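Local coordinates for archaeal flagellar ATP-binding protein FlaH (Methanocaldococcus jannaschii DSM 2661, PDB 4WIA), which probably binds ATP and magnesium as a P-loop ATPase of the KaiC type and is thought to form part of the archaellum, the archaeal motility organelle, at residues L68-Q73 with G88-I93; F51-Y56 with N82-S87; R46-F51 with V123-S128. All coordinates share one frame; numbering follows the deposited sequence.

Contact 1. Residues L68-Q73 with G88-I93; sequences LEFIKQ and GALLYI
L90 is the first residue of segment 88-93 to meet helix 67-76: its methyl CD2 lies 3.9 Å from CE2 of F70, arriving at the edge of that ring and near its plane. The isobutyl group therefore borders the phenyl ring instead of lying over it, and the two side chains run at a slant to each other. L91, next along the strand, turns its side chain the other way, while its backbone pairs in the sheet with V58 and Y60 of strand 58-62. This pairing places the contact in a beta-alpha-beta crossover whose connection holds two helices: the chain leaves strand 58-62, passes through helices 67-76 and 82-87, and returns as the parallel strand 90-94 at the border of the P-loop NTPase sheet. Y92 points back to the helix and supplies the main partner of F70. Its ring forms an offset stack with the phenyl ring, the centroids 4.1 Å apart and the planes inclined by 23°. The overlap is by one side of the phenol: CE1 sits 3.2 Å from CG of F70, over the rim of the phenyl face and notably close. The phenol's own face receives CB of F70, a CH-pi contact with CB 3.9 Å from the Y92 ring centroid. In F70 the ring is anti to the backbone N (chi1 -176°), a setting that carries it off the helix toward the strand, with CB still above the phenol. Beyond the stack the Y92 hydroxyl is tied to the backbone O of L65, which anchors the far end of the side chain. Y60 and I81 also touch F70, and L85 packs against Y92.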
loop_
_atom_site.group_PDB
_atom_site.type_symbol
_atom_site.label_atom_id
_atom_site.label_comp_id
_atom_site.label_asym_id
_atom_site.label_seq_id
_atom_site.Cartn_x
_atom_site.Cartn_y
_atom_site.Cartn_z
ATOM N N LEU A 68 17.009 -14.265 -14.610
ATOM C CA LEU A 68 17.981 -13.197 -14.606
ATOM C C LEU A 68 17.538 -12.071 -15.568
ATOM O O LEU A 68 17.422 -10.914 -15.161
ATOM C CB LEU A 68 19.317 -13.783 -15.009
ATOM C CG LEU A 68 20.643 -13.079 -15.009
ATOM C CD1 LEU A 68 21.007 -12.481 -16.358
ATOM C CD2 LEU A 68 20.598 -12.045 -13.916
ATOM N N GLU A 69 17.225 -12.445 -16.814
ATOM C CA GLU A 69 16.767 -11.506 -17.820
ATOM C C GLU A 69 15.493 -10.808 -17.365
ATOM O O GLU A 69 15.341 -9.626 -17.564
ATOM C CB GLU A 69 16.556 -12.197 -19.171
ATOM C CG GLU A 69 17.780 -12.874 -19.775
ATOM C CD GLU A 69 17.441 -13.769 -21.001
ATOM O OE1 GLU A 69 18.098 -13.557 -22.037
ATOM O OE2 GLU A 69 16.537 -14.685 -20.974
ATOM N N PHE A 70 14.600 -11.527 -16.723
ATOM C CA PHE A 70 13.369 -10.948 -16.202
ATOM C C PHE A 70 13.662 -9.888 -15.105
ATOM O O PHE A 70 13.092 -8.779 -15.110
ATOM C CB PHE A 70 12.454 -12.037 -15.668
ATOM C CG PHE A 70 11.145 -11.546 -15.195
ATOM C CD1 PHE A 70 10.168 -11.171 -16.112
ATOM C CD2 PHE A 70 10.847 -11.444 -13.845
ATOM C CE1 PHE A 70 8.914 -10.698 -15.681
ATOM C CE2 PHE A 70 9.622 -10.953 -13.438
ATOM C CZ PHE A 70 8.667 -10.565 -14.339
ATOM N N ILE A 71 14.530 -10.224 -14.173
ATOM C CA ILE A 71 14.862 -9.261 -13.158
ATOM C C ILE A 71 15.443 -7.976 -13.790
ATOM O O ILE A 71 15.073 -6.867 -13.388
ATOM C CB ILE A 71 15.822 -9.855 -12.149
ATOM C CG1 ILE A 71 15.085 -10.877 -11.292
ATOM C CG2 ILE A 71 16.445 -8.776 -11.259
ATOM C CD1 ILE A 71 16.037 -11.862 -10.661
ATOM N N LYS A 72 16.330 -8.124 -14.777
ATOM C CA LYS A 72 16.880 -6.972 -15.430
ATOM C C LYS A 72 15.796 -6.187 -16.152
ATOM O O LYS A 72 15.825 -4.965 -16.122
ATOM C CB LYS A 72 17.962 -7.314 -16.456
ATOM C CG LYS A 72 18.995 -8.250 -15.912
ATOM C CD LYS A 72 20.325 -8.021 -16.533
ATOM C CE LYS A 72 20.691 -8.929 -17.672
ATOM N NZ LYS A 72 22.178 -9.013 -17.704
ATOM N N GLN A 73 14.918 -6.892 -16.861
ATOM C CA GLN A 73 13.893 -6.248 -17.639
ATOM C C GLN A 73 12.931 -5.477 -16.712
ATOM O O GLN A 73 12.656 -4.303 -16.949
ATOM C CB GLN A 73 13.115 -7.260 -18.439
ATOM C CG GLN A 73 11.741 -6.778 -18.842
ATOM C CD GLN A 73 11.775 -5.753 -19.943
ATOM O OE1 GLN A 73 12.840 -5.379 -20.402
ATOM N NE2 GLN A 73 10.612 -5.306 -20.398
ATOM N N GLY A 88 8.336 -15.365 -2.335
ATOM C CA GLY A 88 7.371 -16.156 -3.054
ATOM C C GLY A 88 6.090 -15.440 -3.466
ATOM O O GLY A 88 5.263 -16.027 -4.166
ATOM N N ALA A 89 5.925 -14.164 -3.112
ATOM C CA ALA A 89 4.863 -13.369 -3.641
ATOM C C ALA A 89 4.777 -13.379 -5.149
ATOM O O ALA A 89 3.646 -13.496 -5.719
ATOM C CB ALA A 89 4.984 -11.963 -3.165
ATOM N N LEU A 90 5.923 -13.314 -5.799
ATOM C CA LEU A 90 6.016 -13.530 -7.255
ATOM C C LEU A 90 6.699 -14.878 -7.528
ATOM O O LEU A 90 7.804 -15.124 -7.061
ATOM C CB LEU A 90 6.832 -12.409 -7.905
ATOM C CG LEU A 90 7.221 -12.568 -9.384
ATOM C CD1 LEU A 90 5.982 -12.783 -10.225
ATOM C CD2 LEU A 90 8.033 -11.403 -9.946
ATOM N N LEU A 91 6.025 -15.770 -8.290
ATOM C CA LEU A 91 6.579 -17.016 -8.702
ATOM C C LEU A 91 6.805 -16.889 -10.179
ATOM O O LEU A 91 5.865 -16.726 -10.978
ATOM C CB LEU A 91 5.565 -18.147 -8.434
ATOM C CG LEU A 91 5.819 -19.522 -8.988
ATOM C CD1 LEU A 91 7.101 -20.115 -8.375
ATOM C CD2 LEU A 91 4.618 -20.426 -8.756
ATOM N N TYR A 92 8.075 -16.939 -10.556
ATOM C CA TYR A 92 8.490 -16.736 -11.927
ATOM C C TYR A 92 8.918 -18.075 -12.545
ATOM O O TYR A 92 9.757 -18.749 -12.012
ATOM C CB TYR A 92 9.661 -15.726 -11.996
ATOM C CG TYR A 92 10.017 -15.407 -13.412
ATOM C CD1 TYR A 92 9.224 -14.574 -14.153
ATOM C CD2 TYR A 92 11.065 -16.044 -14.057
ATOM C CE1 TYR A 92 9.507 -14.311 -15.485
ATOM C CE2 TYR A 92 11.370 -15.791 -15.402
ATOM C CZ TYR A 92 10.570 -14.905 -16.100
ATOM O OH TYR A 92 10.841 -14.643 -17.425
ATOM N N ILE A 93 8.340 -18.427 -13.698
ATOM C CA ILE A 93 8.537 -19.733 -14.309
ATOM C C ILE A 93 9.093 -19.596 -15.722
ATOM O O ILE A 93 8.335 -19.351 -16.687
ATOM C CB ILE A 93 7.208 -20.455 -14.413
ATOM C CG1 ILE A 93 6.535 -20.517 -13.032
ATOM C CG2 ILE A 93 7.421 -21.880 -15.006
ATOM C CD1 ILE A 93 7.259 -21.389 -12.023
#

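Contact 2. Residues F51-Y56 with N82-S87. With SO4 (sulfate ion), chain G; SO4 (sulfate ion), chain J.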
loop_
_atom_site.group_PDB
_atom_site.type_symbol
_atom_site.label_atom_id
_atom_site.label_comp_id
_atom_site.label_asym_id
_atom_site.label_seq_id
_atom_site.Cartn_x
_atom_site.Cartn_y
_atom_site.Cartn_z
ATOM N N PHE A 51 -0.475 -5.446 -9.417
ATOM C CA PHE A 51 -1.023 -6.451 -8.525
ATOM C C PHE A 51 -0.103 -6.685 -7.318
ATOM O O PHE A 51 -0.549 -6.685 -6.168
ATOM C CB PHE A 51 -1.194 -7.795 -9.275
ATOM C CG PHE A 51 -2.315 -7.815 -10.289
ATOM C CD1 PHE A 51 -3.583 -7.474 -9.927
ATOM C CD2 PHE A 51 -2.091 -8.222 -11.576
ATOM C CE1 PHE A 51 -4.600 -7.518 -10.836
ATOM C CE2 PHE A 51 -3.100 -8.279 -12.515
ATOM C CZ PHE A 51 -4.361 -7.868 -12.152
ATOM N N LEU A 52 1.185 -6.893 -7.569
ATOM C CA LEU A 52 2.088 -7.171 -6.470
ATOM C C LEU A 52 2.158 -6.028 -5.454
ATOM O O LEU A 52 2.209 -6.258 -4.243
ATOM C CB LEU A 52 3.489 -7.460 -6.984
ATOM C CG LEU A 52 3.648 -8.780 -7.698
ATOM C CD1 LEU A 52 4.933 -8.754 -8.502
ATOM C CD2 LEU A 52 3.694 -9.910 -6.675
ATOM N N GLN A 53 2.181 -4.783 -5.927
ATOM C CA GLN A 53 2.260 -3.648 -5.013
ATOM C C GLN A 53 0.973 -3.512 -4.236
ATOM O O GLN A 53 0.966 -2.954 -3.152
ATOM C CB GLN A 53 2.513 -2.349 -5.805
ATOM C CG GLN A 53 3.901 -2.264 -6.399
ATOM C CD GLN A 53 4.918 -2.241 -5.311
ATOM O OE1 GLN A 53 4.828 -1.464 -4.385
ATOM N NE2 GLN A 53 5.861 -3.078 -5.394
ATOM N N ASN A 54 -0.132 -3.990 -4.789
ATOM C CA ASN A 54 -1.392 -3.935 -4.065
ATOM C C ASN A 54 -1.729 -5.210 -3.278
ATOM O O ASN A 54 -2.870 -5.427 -2.942
ATOM C CB ASN A 54 -2.506 -3.549 -5.032
ATOM C CG ASN A 54 -2.410 -2.088 -5.396
ATOM O OD1 ASN A 54 -2.937 -1.271 -4.707
ATOM N ND2 ASN A 54 -1.747 -1.770 -6.490
ATOM N N ARG A 55 -0.711 -6.022 -3.005
ATOM C CA ARG A 55 -0.785 -7.165 -2.065
ATOM C C ARG A 55 -1.493 -8.388 -2.646
ATOM O O ARG A 55 -1.971 -9.227 -1.904
ATOM C CB ARG A 55 -1.423 -6.776 -0.732
ATOM C CG ARG A 55 -0.820 -5.531 -0.075
ATOM C CD ARG A 55 0.631 -5.772 0.287
ATOM N NE ARG A 55 1.251 -4.551 0.714
ATOM C CZ ARG A 55 2.476 -4.430 1.231
ATOM N NH1 ARG A 55 2.919 -3.220 1.526
ATOM N NH2 ARG A 55 3.233 -5.462 1.519
ATOM N N TYR A 56 -1.499 -8.491 -3.971
ATOM C CA TYR A 56 -1.821 -9.746 -4.656
ATOM C C TYR A 56 -0.538 -10.583 -4.976
ATOM O O TYR A 56 0.574 -10.081 -4.930
ATOM C CB TYR A 56 -2.601 -9.480 -5.928
ATOM C CG TYR A 56 -3.871 -8.686 -5.696
ATOM C CD1 TYR A 56 -5.047 -9.326 -5.354
ATOM C CD2 TYR A 56 -3.882 -7.293 -5.789
ATOM C CE1 TYR A 56 -6.209 -8.632 -5.124
ATOM C CE2 TYR A 56 -5.037 -6.574 -5.557
ATOM C CZ TYR A 56 -6.188 -7.240 -5.226
ATOM O OH TYR A 56 -7.329 -6.599 -5.032
ATOM N N ASN A 82 12.513 -7.886 -6.779
ATOM C CA ASN A 82 13.424 -8.744 -6.059
ATOM C C ASN A 82 12.858 -9.290 -4.783
ATOM O O ASN A 82 12.948 -10.480 -4.508
ATOM C CB ASN A 82 14.690 -7.944 -5.712
ATOM C CG ASN A 82 15.365 -7.413 -6.934
ATOM O OD1 ASN A 82 15.447 -6.186 -7.166
ATOM N ND2 ASN A 82 15.819 -8.323 -7.765
ATOM N N LYS A 83 12.357 -8.401 -3.951
ATOM C CA LYS A 83 11.783 -8.829 -2.691
ATOM C C LYS A 83 10.562 -9.702 -2.863
ATOM O O LYS A 83 10.327 -10.597 -2.038
ATOM C CB LYS A 83 11.462 -7.668 -1.769
ATOM C CG LYS A 83 12.705 -7.215 -1.046
ATOM C CD LYS A 83 12.383 -6.427 0.197
ATOM C CE LYS A 83 13.587 -6.386 1.114
ATOM N NZ LYS A 83 13.281 -5.570 2.318
ATOM N N LYS A 84 9.799 -9.457 -3.900
ATOM C CA LYS A 84 8.602 -10.218 -4.134
ATOM C C LYS A 84 8.986 -11.647 -4.580
ATOM O O LYS A 84 8.320 -12.602 -4.199
ATOM C CB LYS A 84 7.741 -9.550 -5.193
ATOM C CG LYS A 84 7.190 -8.170 -4.813
ATOM C CD LYS A 84 6.084 -8.288 -3.785
ATOM C CE LYS A 84 5.514 -6.947 -3.406
ATOM N NZ LYS A 84 4.335 -7.080 -2.488
ATOM N N LEU A 85 10.085 -11.782 -5.334
ATOM C CA LEU A 85 10.626 -13.091 -5.648
ATOM C C LEU A 85 11.064 -13.829 -4.402
ATOM O O LEU A 85 10.826 -15.057 -4.283
ATOM C CB LEU A 85 11.798 -13.017 -6.618
ATOM C CG LEU A 85 11.456 -12.789 -8.094
ATOM C CD1 LEU A 85 12.738 -12.420 -8.849
ATOM C CD2 LEU A 85 10.754 -13.990 -8.747
ATOM N N LEU A 86 11.734 -13.125 -3.497
ATOM C CA LEU A 86 12.335 -13.794 -2.345
ATOM C C LEU A 86 11.298 -14.315 -1.407
ATOM O O LEU A 86 11.527 -15.290 -0.734
ATOM C CB LEU A 86 13.293 -12.872 -1.599
ATOM C CG LEU A 86 14.599 -12.557 -2.351
ATOM C CD1 LEU A 86 15.383 -11.426 -1.704
ATOM C CD2 LEU A 86 15.474 -13.775 -2.467
ATOM N N SER A 87 10.136 -13.691 -1.367
ATOM C CA SER A 87 9.094 -14.083 -0.423
ATOM C C SER A 87 8.184 -15.139 -1.032
ATOM O O SER A 87 7.348 -15.737 -0.336
ATOM C CB SER A 87 8.266 -12.862 -0.007
ATOM O OG SER A 87 7.555 -12.370 -1.114
HETATM S S SO4 G . 13.397 -4.569 -4.559
HETATM O O1 SO4 G . 13.242 -4.714 -5.985
HETATM O O2 SO4 G . 12.832 -3.313 -4.162
HETATM O O3 SO4 G . 14.802 -4.634 -4.216
HETATM O O4 SO4 G . 12.637 -5.483 -3.756
HETATM S S SO4 J . 4.458 -8.708 0.830
HETATM O O1 SO4 J . 5.079 -8.347 2.147
HETATM O O2 SO4 J . 3.169 -7.948 0.661
HETATM O O3 SO4 J . 5.211 -8.527 -0.394
HETATM O O4 SO4 J . 4.134 -10.179 0.988
#
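The guanidinium group of R55 and the ammonium of K84 meet through a sulfate ion, which the arginine takes at its edge, with sulfate (chain J) O1 lying in the guanidinium plane. The bond itself goes to a neighbouring oxygen: R55 NH2 donates to sulfate (chain J) O2 at 2.6 Å, with an N-H...O angle of 148°. The other flat group, the Y56 ring, has the backbone O of F51 at its edge, in plane. K84 NZ reaches sulfate (chain J) O3 at 2.7 Å; the anion, probably from the crystallisation liquor like its chain G counterpart, marks where these cations gather. K84 NZ also donates to the carbonyl O of L52 at 2.9 Å. It comes from above the carbonyl plane, 46° out of it, while R55 N approaches L52 O from the other face, so that two donors grip one oxygen. That second bond belongs to a Schellman motif, in which R55, with positive phi, is the C-prime residue and ends helix 40-53; the lysine thus attaches helix 82-87 to a helix terminus. A bend at chi2 (-73°) turns the aliphatic part of K84 past L52, the two side chains sliding by in opposite directions with K84 CD 4.1 Å from L52 CD2. At the start of helix 82-87 the other sulfate (chain G) accepts from K83 N through its O4 at 2.9 Å and, weakly, from N82 N. The subunit interface runs through here: S12 OG of the second subunit bonds to K84 NZ, and R55 NH1 pairs with Q53 OE1 of that same subunit.

Contact 3. Residues R46-F51 with V123-S128; sequences RLAYGF and VIIFDS
F51 holds its CG anti to the carbonyl carbon (chi1 -72°), swinging the ring off the helix toward the strand, where V123, with CG1 anti to its backbone N and CG2 beside that N (chi1 178°), brings CG2 over the aromatic face. CG2 settles over the middle of the ring, 3.8 Å from the F51 centroid and only 9° off the ring normal, a CH-pi contact almost square over the face. CG1 lies beyond the rim, 3.8 Å from F51 CE2. The two side chains cross at about a right angle. One turn earlier on the helix, the CB of A48 meets the terminal methyl of I125, CD1, at 3.8 Å; as I125 is two residues on from V123, it shares that face of the strand. Here a small residue faces a long one, and the extended arm of the isoleucine spans the distance to the helix.

The helix is the one that follows the Walker A loop, and the strand lies in the parallel part of the mixed sheet, between strands 58-62 and 158-163. It ends at D127, which hydrogen-bonds to S41 OG; a hydrophobic strand closing on an aspartate so placed is consistent with Walker B. V58 and I160 from the flanking strands also touch F51, enclosing the ring further. With an alanine here the ring under V123 CG2 is gone, and a gap would probably open between helix and sheet, where V58 and I160 also lose their partner. Every touching residue is buried and apolar, so the hold of helix on sheet here rests on apolar packing and the CH-pi contact, with no polar bond between the two segments to fix its direction.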
loop_
_atom_site.group_PDB
_atom_site.type_symbol
_atom_site.label_atom_id
_atom_site.label_comp_id
_atom_site.label_asym_id
_atom_site.label_seq_id
_atom_site.Cartn_x
_atom_site.Cartn_y
_atom_site.Cartn_z
ATOM N N ARG A 46 3.670 -4.470 -16.335
ATOM C CA ARG A 46 2.995 -3.380 -15.609
ATOM C C ARG A 46 1.853 -3.933 -14.755
ATOM O O ARG A 46 1.672 -3.537 -13.577
ATOM C CB ARG A 46 2.450 -2.333 -16.580
ATOM C CG ARG A 46 1.353 -1.419 -16.011
ATOM C CD ARG A 46 1.903 -0.504 -14.918
ATOM N NE ARG A 46 0.876 0.373 -14.345
ATOM C CZ ARG A 46 0.007 0.033 -13.398
ATOM N NH1 ARG A 46 -0.031 -1.199 -12.920
ATOM N NH2 ARG A 46 -0.830 0.933 -12.924
ATOM N N LEU A 47 1.060 -4.812 -15.353
ATOM C CA LEU A 47 -0.057 -5.388 -14.578
ATOM C C LEU A 47 0.458 -6.181 -13.394
ATOM O O LEU A 47 -0.024 -6.037 -12.274
ATOM C CB LEU A 47 -0.923 -6.244 -15.485
ATOM C CG LEU A 47 -1.713 -5.381 -16.472
ATOM C CD1 LEU A 47 -2.386 -6.234 -17.528
ATOM C CD2 LEU A 47 -2.757 -4.513 -15.756
ATOM N N ALA A 48 1.473 -7.029 -13.638
ATOM C CA ALA A 48 2.058 -7.811 -12.563
ATOM C C ALA A 48 2.607 -6.952 -11.445
ATOM O O ALA A 48 2.342 -7.195 -10.279
ATOM C CB ALA A 48 3.152 -8.725 -13.112
ATOM N N TYR A 49 3.369 -5.915 -11.784
ATOM C CA TYR A 49 3.862 -4.989 -10.744
ATOM C C TYR A 49 2.752 -4.316 -9.957
ATOM O O TYR A 49 2.840 -4.209 -8.738
ATOM C CB TYR A 49 4.784 -3.955 -11.367
ATOM C CG TYR A 49 5.561 -3.115 -10.360
ATOM C CD1 TYR A 49 6.571 -3.671 -9.622
ATOM C CD2 TYR A 49 5.244 -1.782 -10.134
ATOM C CE1 TYR A 49 7.249 -2.935 -8.689
ATOM C CE2 TYR A 49 5.944 -1.016 -9.201
ATOM C CZ TYR A 49 6.940 -1.600 -8.493
ATOM O OH TYR A 49 7.597 -0.851 -7.603
ATOM N N GLY A 50 1.703 -3.842 -10.645
ATOM C CA GLY A 50 0.513 -3.276 -9.964
ATOM C C GLY A 50 -0.128 -4.232 -8.960
ATOM O O GLY A 50 -0.280 -3.905 -7.809
ATOM N N PHE A 51 -0.475 -5.446 -9.417
ATOM C CA PHE A 51 -1.023 -6.451 -8.525
ATOM C C PHE A 51 -0.103 -6.685 -7.318
ATOM O O PHE A 51 -0.549 -6.685 -6.168
ATOM C CB PHE A 51 -1.194 -7.795 -9.275
ATOM C CG PHE A 51 -2.315 -7.815 -10.289
ATOM C CD1 PHE A 51 -3.583 -7.474 -9.927
ATOM C CD2 PHE A 51 -2.091 -8.222 -11.576
ATOM C CE1 PHE A 51 -4.600 -7.518 -10.836
ATOM C CE2 PHE A 51 -3.100 -8.279 -12.515
ATOM C CZ PHE A 51 -4.361 -7.868 -12.152
ATOM N N VAL A 123 -3.047 -14.343 -9.497
ATOM C CA VAL A 123 -3.008 -13.943 -10.875
ATOM C C VAL A 123 -2.010 -14.810 -11.555
ATOM O O VAL A 123 -0.892 -14.921 -11.064
ATOM C CB VAL A 123 -2.529 -12.467 -10.999
ATOM C CG1 VAL A 123 -2.438 -12.043 -12.447
ATOM C CG2 VAL A 123 -3.487 -11.522 -10.268
ATOM N N ILE A 124 -2.363 -15.357 -12.720
ATOM C CA ILE A 124 -1.432 -16.183 -13.460
ATOM C C ILE A 124 -1.255 -15.673 -14.860
ATOM O O ILE A 124 -2.214 -15.542 -15.606
ATOM C CB ILE A 124 -1.924 -17.651 -13.506
ATOM C CG1 ILE A 124 -2.152 -18.179 -12.071
ATOM C CG2 ILE A 124 -0.924 -18.527 -14.223
ATOM C CD1 ILE A 124 -3.567 -18.041 -11.584
ATOM N N ILE A 125 -0.000 -15.439 -15.248
ATOM C CA ILE A 125 0.287 -14.835 -16.541
ATOM C C ILE A 125 1.027 -15.851 -17.437
ATOM O O ILE A 125 2.045 -16.350 -17.000
ATOM C CB ILE A 125 1.157 -13.600 -16.308
ATOM C CG1 ILE A 125 0.359 -12.554 -15.523
ATOM C CG2 ILE A 125 1.618 -13.000 -17.617
ATOM C CD1 ILE A 125 1.094 -11.309 -15.072
ATOM N N PHE A 126 0.578 -16.048 -18.696
ATOM C CA PHE A 126 1.317 -16.810 -19.657
ATOM C C PHE A 126 1.765 -15.920 -20.802
ATOM O O PHE A 126 0.959 -15.506 -21.616
ATOM C CB PHE A 126 0.486 -17.972 -20.227
ATOM C CG PHE A 126 -0.004 -18.910 -19.163
ATOM C CD1 PHE A 126 0.813 -19.877 -18.683
ATOM C CD2 PHE A 126 -1.221 -18.731 -18.565
ATOM C CE1 PHE A 126 0.428 -20.731 -17.666
ATOM C CE2 PHE A 126 -1.609 -19.559 -17.528
ATOM C CZ PHE A 126 -0.762 -20.556 -17.073
ATOM N N ASP A 127 3.066 -15.656 -20.869
ATOM C CA ASP A 127 3.608 -14.827 -21.910
ATOM C C ASP A 127 4.727 -15.632 -22.573
ATOM O O ASP A 127 5.875 -15.491 -22.157
ATOM C CB ASP A 127 4.157 -13.545 -21.251
ATOM C CG ASP A 127 4.807 -12.602 -22.244
ATOM O OD1 ASP A 127 4.422 -12.679 -23.432
ATOM O OD2 ASP A 127 5.676 -11.782 -21.836
ATOM N N SER A 128 4.463 -16.485 -23.570
ATOM C CA SER A 128 3.351 -16.465 -24.500
ATOM C C SER A 128 2.565 -17.776 -24.442
ATOM O O SER A 128 3.148 -18.873 -24.492
ATOM C CB SER A 128 3.983 -16.324 -25.890
ATOM O OG SER A 128 3.153 -16.750 -26.967
#

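Contacts 1 and 2 touch directly: the chain of helix 82-87 runs on into strand 90-94, and L90 N lies 3.0 Å from K84 O, probably hydrogen-bonded. Their centres are about 10 Å apart. Contacts 2 and 3 share F51 and helix 40-53, one using its C-terminal end and the other the turns before it, with centres about 12 Å apart. Contacts 1 and 3 bring different helices onto the same sheet without touching, their nearest atoms about 6 Å apart. Both lie close to the probable nucleotide site: the side chains of F70 and I125 are each about 8 Å from that of S41, whereas contact 2 lies away from it, by the sulfates and the neighbouring subunits.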